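Glycerol dehydrogenase (Schizosaccharomyces pombe, PDB 1TA9) oxidises glycerol to dihydroxyacetone with NAD(+), using a bound zinc ion, and takes part in the assimilation of glycerol. Local coordinates at residues S61-T67 against A252-I258; P171-P176 against P208-I213. All coordinates share one frame; numbering follows the deposited sequence.

Interaction 1: residues S61-T67 against A252-I258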
# COMPACT_ATOMS: atom_id res chain seq x y z
N SER B 61 -27.42 33.78 -3.81
CA SER B 61 -27.97 33.31 -5.08
C SER B 61 -27.89 31.79 -5.18
O SER B 61 -27.27 31.13 -4.34
CB SER B 61 -27.21 33.95 -6.25
OG SER B 61 -27.77 33.55 -7.48
N LYS B 62 -28.52 31.24 -6.21
CA LYS B 62 -28.55 29.80 -6.45
C LYS B 62 -27.48 29.43 -7.47
O LYS B 62 -27.30 28.26 -7.81
CB LYS B 62 -29.92 29.38 -6.99
CG LYS B 62 -30.28 27.93 -6.76
CD LYS B 62 -30.87 27.72 -5.37
CE LYS B 62 -32.19 28.47 -5.22
NZ LYS B 62 -32.74 28.38 -3.83
N ASP B 63 -26.77 30.44 -7.97
CA ASP B 63 -25.73 30.22 -8.97
C ASP B 63 -24.39 29.86 -8.33
O ASP B 63 -24.17 30.13 -7.16
CB ASP B 63 -25.58 31.48 -9.83
CG ASP B 63 -26.86 31.86 -10.55
OD1 ASP B 63 -27.46 30.97 -11.20
OD2 ASP B 63 -27.28 33.03 -10.46
N ARG B 64 -23.52 29.23 -9.12
CA ARG B 64 -22.18 28.85 -8.67
C ARG B 64 -21.32 30.09 -8.92
O ARG B 64 -21.15 30.51 -10.07
CB ARG B 64 -21.66 27.67 -9.49
CG ARG B 64 -20.31 27.14 -9.03
CD ARG B 64 -19.81 25.99 -9.91
NE ARG B 64 -20.77 24.89 -9.98
CZ ARG B 64 -20.43 23.61 -10.10
NH1 ARG B 64 -21.37 22.67 -10.16
NH2 ARG B 64 -19.15 23.26 -10.14
N ILE B 65 -20.77 30.66 -7.85
CA ILE B 65 -20.00 31.89 -7.94
C ILE B 65 -18.57 31.85 -7.40
O ILE B 65 -18.32 31.33 -6.32
CB ILE B 65 -20.74 33.04 -7.21
CG1 ILE B 65 -22.16 33.19 -7.77
CG2 ILE B 65 -19.95 34.33 -7.31
CD1 ILE B 65 -23.03 34.18 -7.01
N PHE B 66 -17.65 32.43 -8.17
CA PHE B 66 -16.25 32.54 -7.78
C PHE B 66 -15.95 34.03 -7.82
O PHE B 66 -16.36 34.72 -8.76
CB PHE B 66 -15.35 31.78 -8.76
CG PHE B 66 -13.88 31.89 -8.45
CD1 PHE B 66 -13.12 32.93 -9.00
CD2 PHE B 66 -13.25 30.97 -7.62
CE1 PHE B 66 -11.75 33.04 -8.72
CE2 PHE B 66 -11.89 31.07 -7.33
CZ PHE B 66 -11.14 32.11 -7.88
N THR B 67 -15.25 34.53 -6.81
CA THR B 67 -14.94 35.95 -6.73
C THR B 67 -13.45 36.14 -6.44
O THR B 67 -12.84 35.34 -5.75
CB THR B 67 -15.81 36.61 -5.63
OG1 THR B 67 -15.66 38.04 -5.69
CG2 THR B 67 -15.41 36.11 -4.25
N ALA B 252 -19.14 33.95 -1.21
CA ALA B 252 -19.13 34.61 -2.52
C ALA B 252 -20.58 34.86 -2.92
O ALA B 252 -20.86 35.54 -3.91
CB ALA B 252 -18.44 33.73 -3.56
N GLY B 253 -21.51 34.29 -2.15
CA GLY B 253 -22.92 34.49 -2.40
C GLY B 253 -23.70 33.41 -3.13
O GLY B 253 -24.87 33.60 -3.44
N GLY B 254 -23.07 32.28 -3.41
CA GLY B 254 -23.77 31.22 -4.11
C GLY B 254 -23.26 29.84 -3.74
O GLY B 254 -22.69 29.65 -2.66
N VAL B 255 -23.49 28.87 -4.62
CA VAL B 255 -23.02 27.52 -4.38
C VAL B 255 -21.50 27.57 -4.53
O VAL B 255 -20.98 28.25 -5.42
CB VAL B 255 -23.59 26.53 -5.42
CG1 VAL B 255 -22.95 25.15 -5.23
CG2 VAL B 255 -25.10 26.43 -5.28
N ALA B 256 -20.80 26.85 -3.67
CA ALA B 256 -19.34 26.83 -3.71
C ALA B 256 -18.80 26.23 -5.00
O ALA B 256 -19.28 25.19 -5.46
CB ALA B 256 -18.79 26.06 -2.51
N SER B 257 -17.81 26.88 -5.59
CA SER B 257 -17.18 26.39 -6.81
C SER B 257 -16.15 25.33 -6.44
O SER B 257 -15.70 25.25 -5.29
CB SER B 257 -16.47 27.54 -7.54
OG SER B 257 -15.39 28.02 -6.76
N ILE B 258 -15.77 24.51 -7.41
CA ILE B 258 -14.76 23.48 -7.18
C ILE B 258 -13.40 24.18 -7.06
O ILE B 258 -12.56 23.81 -6.24
CB ILE B 258 -14.74 22.47 -8.34
CG1 ILE B 258 -16.02 21.63 -8.31
CG2 ILE B 258 -13.50 21.56 -8.25
CD1 ILE B 258 -16.18 20.68 -9.48
O HOH W 1 -16.85 29.59 -4.87
O HOH W 2 -20.34 30.64 -4.55
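Ile65 packs CG2 on Ala252, 3.7 Å from its O and 4.1 Å from its CB, and sets CD1 against the peptide between Gly253 and Gly254. A single beta bridge, Arg64 with Val255, ties strand 64-67 to the loop before helix 258-284. In it Val255 N donates to Asp63 O at 2.9 Å, and Val255 O receives a weak bond from Ile65 N. Gly254 suits its place because a beta carbon would run into Asp63 O; its CA sits 3.3 Å from that oxygen in a CH···O contact. Gly253, with phi 100°, offers its carbonyl oxygen to Ser61 N.

With CG anti to the backbone N (chi1 -176°), Arg64 runs out straight, CG 3.9 Å from Ser257 CA, then bends at chi3 to bring NH2 beside the end of Ile258. Its charge is met by Glu296 of the second subunit, and strand 64-67 pairs antiparallel with a strand of that chain, making this contact part of the subunit interface. Ser257, the N-cap of helix 258-284, bonds Gly260 N through OG, which also lies in the plane of the Phe66 ring, 3.7 Å from CD2. One water donates to Ile65 O at 2.7 Å and accepts from Ser257 N.

Interaction 2: residues P171-P176 against P208-I213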
# COMPACT_ATOMS: atom_id res chain seq x y z
N PRO B 171 -11.38 52.19 -7.88
CA PRO B 171 -10.70 50.91 -7.66
C PRO B 171 -9.79 51.05 -6.45
O PRO B 171 -9.41 52.16 -6.08
CB PRO B 171 -9.93 50.70 -8.96
CG PRO B 171 -9.59 52.12 -9.36
CD PRO B 171 -10.89 52.84 -9.11
N SER B 172 -9.45 49.93 -5.83
CA SER B 172 -8.59 49.96 -4.65
C SER B 172 -7.38 49.07 -4.82
O SER B 172 -7.43 48.05 -5.51
CB SER B 172 -9.39 49.52 -3.41
OG SER B 172 -9.95 48.23 -3.59
N ILE B 173 -6.28 49.48 -4.20
CA ILE B 173 -5.04 48.72 -4.22
C ILE B 173 -4.64 48.53 -2.76
O ILE B 173 -4.41 49.50 -2.03
CB ILE B 173 -3.93 49.47 -5.01
CG1 ILE B 173 -4.34 49.58 -6.48
CG2 ILE B 173 -2.60 48.73 -4.89
CD1 ILE B 173 -3.29 50.20 -7.39
N ILE B 174 -4.59 47.28 -2.33
CA ILE B 174 -4.28 46.92 -0.95
C ILE B 174 -2.87 46.36 -0.83
O ILE B 174 -2.52 45.39 -1.50
CB ILE B 174 -5.30 45.88 -0.44
CG1 ILE B 174 -6.73 46.37 -0.69
CG2 ILE B 174 -5.08 45.61 1.04
CD1 ILE B 174 -7.11 47.63 0.08
N CYS B 175 -2.06 46.97 0.03
CA CYS B 175 -0.68 46.55 0.21
C CYS B 175 -0.37 46.16 1.65
O CYS B 175 0.05 47.00 2.45
CB CYS B 175 0.27 47.68 -0.21
SG CYS B 175 -0.18 48.46 -1.77
N PRO B 176 -0.58 44.89 2.00
CA PRO B 176 -0.30 44.44 3.36
C PRO B 176 1.19 44.54 3.67
O PRO B 176 2.03 44.23 2.82
CB PRO B 176 -0.82 43.01 3.37
CG PRO B 176 -0.62 42.57 1.96
CD PRO B 176 -1.06 43.77 1.16
N PRO B 208 -11.15 43.88 -3.71
CA PRO B 208 -10.19 44.95 -3.98
C PRO B 208 -9.61 44.59 -5.34
O PRO B 208 -9.53 43.41 -5.69
CB PRO B 208 -9.17 44.79 -2.86
CG PRO B 208 -10.01 44.30 -1.72
CD PRO B 208 -10.92 43.28 -2.38
N ASN B 209 -9.19 45.59 -6.11
CA ASN B 209 -8.68 45.32 -7.44
C ASN B 209 -7.29 44.69 -7.50
O ASN B 209 -7.05 43.79 -8.30
CB ASN B 209 -8.72 46.60 -8.26
CG ASN B 209 -10.11 47.23 -8.26
OD1 ASN B 209 -10.53 47.82 -7.26
ND2 ASN B 209 -10.83 47.09 -9.36
N LEU B 210 -6.39 45.16 -6.65
CA LEU B 210 -5.04 44.63 -6.61
C LEU B 210 -4.52 44.46 -5.20
O LEU B 210 -4.68 45.35 -4.36
CB LEU B 210 -4.08 45.56 -7.36
CG LEU B 210 -2.57 45.35 -7.15
CD1 LEU B 210 -2.11 44.07 -7.82
CD2 LEU B 210 -1.80 46.54 -7.73
N ILE B 211 -3.93 43.30 -4.92
CA ILE B 211 -3.30 43.05 -3.63
C ILE B 211 -1.83 43.06 -4.03
O ILE B 211 -1.40 42.26 -4.86
CB ILE B 211 -3.71 41.69 -3.02
CG1 ILE B 211 -5.04 41.81 -2.26
CG2 ILE B 211 -2.67 41.25 -2.01
CD1 ILE B 211 -6.16 42.49 -3.01
N PHE B 212 -1.08 43.99 -3.45
CA PHE B 212 0.33 44.21 -3.80
C PHE B 212 1.19 44.00 -2.56
O PHE B 212 1.06 44.73 -1.58
CB PHE B 212 0.43 45.64 -4.33
CG PHE B 212 1.75 46.00 -4.96
CD1 PHE B 212 2.48 45.06 -5.67
CD2 PHE B 212 2.23 47.30 -4.88
CE1 PHE B 212 3.68 45.42 -6.31
CE2 PHE B 212 3.41 47.67 -5.50
CZ PHE B 212 4.14 46.73 -6.22
N ILE B 213 2.06 42.99 -2.61
CA ILE B 213 2.90 42.66 -1.46
C ILE B 213 4.40 42.70 -1.74
O ILE B 213 4.88 42.05 -2.66
CB ILE B 213 2.58 41.24 -0.94
CG1 ILE B 213 1.09 41.12 -0.64
CG2 ILE B 213 3.40 40.94 0.32
CD1 ILE B 213 0.66 39.71 -0.27
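Asn209 OD1 accepts a hydrogen bond from Ser172 N at 2.8 Å, the amide side chain standing in for a backbone carbonyl where the two segments begin to pair. The N-H comes from above the amide plane, 39° out of it, while OD1 also touches Pro171 CA. Asn209 reaches this spot because CG lies beside its backbone N, chi1 -53°. Ser172 O receives Leu210 N at 3.3 Å, together with a weaker bond from Asn209 N. Beyond it the regular parallel pattern sets in: Ile174 N gives to Leu210 O and Ile174 O takes Phe212 N, both 2.8 Å and nearly straight.

On one face of the sheet, Ile173 CG2 packs on Leu210 CD2 at 3.7 Å, and Cys175 SG meets Phe212 at the ring edge, 5.4 Å from the centroid. On the other, Ile174 CG1 rests against Pro208 CB, and the ring of Pro176 crosses Ile213 at about a right angle, with CG tight against CG1 at 3.4 Å. Branched and ring side chains suit these strands, filling both faces with apolar bulk.

Outward, strand 148-153 bonds the far edge of 172-176, and strand 71-75 lies beyond 210-214, as in a Rossmann-like nucleotide-binding domain. Helix 155-167 covers Ile174 through Met158, a probable NAD(+)-binding residue, while Gln70 OE1 of the same chain is hydrogen-bonded to Asn209 ND2. Phe212 O, buried near Pro176 CD, takes a CH···O contact from Cys175 CA but no hydrogen bond: Pro176 lacks the N-H that the parallel pattern would place there, so the contact ends on apolar packing against Ile213.

Overall arrangement
Interaction 2 belongs to the buried core of the parallel sheet, whereas interaction 1 is partly buried and lies at a subunit interface. The two do not touch, their nearest atoms being about 8 Å apart, and share no strand; Asn207, just before 208-213, bonds Thr67 and so connects them. Their chemistry follows their place: 171-176 and 208-213 join by a regular run of parallel backbone bonds between apolar faces, while 61-67 and 252-258 join by one beta bridge, a further backbone bond at Gly253 and waters, with Asp63 and Arg64 paired in salt bridges to the second subunit. Interaction 2 joins neighbouring sheet strands; interaction 1 brings the N-terminal strand to the start of helix 258-284.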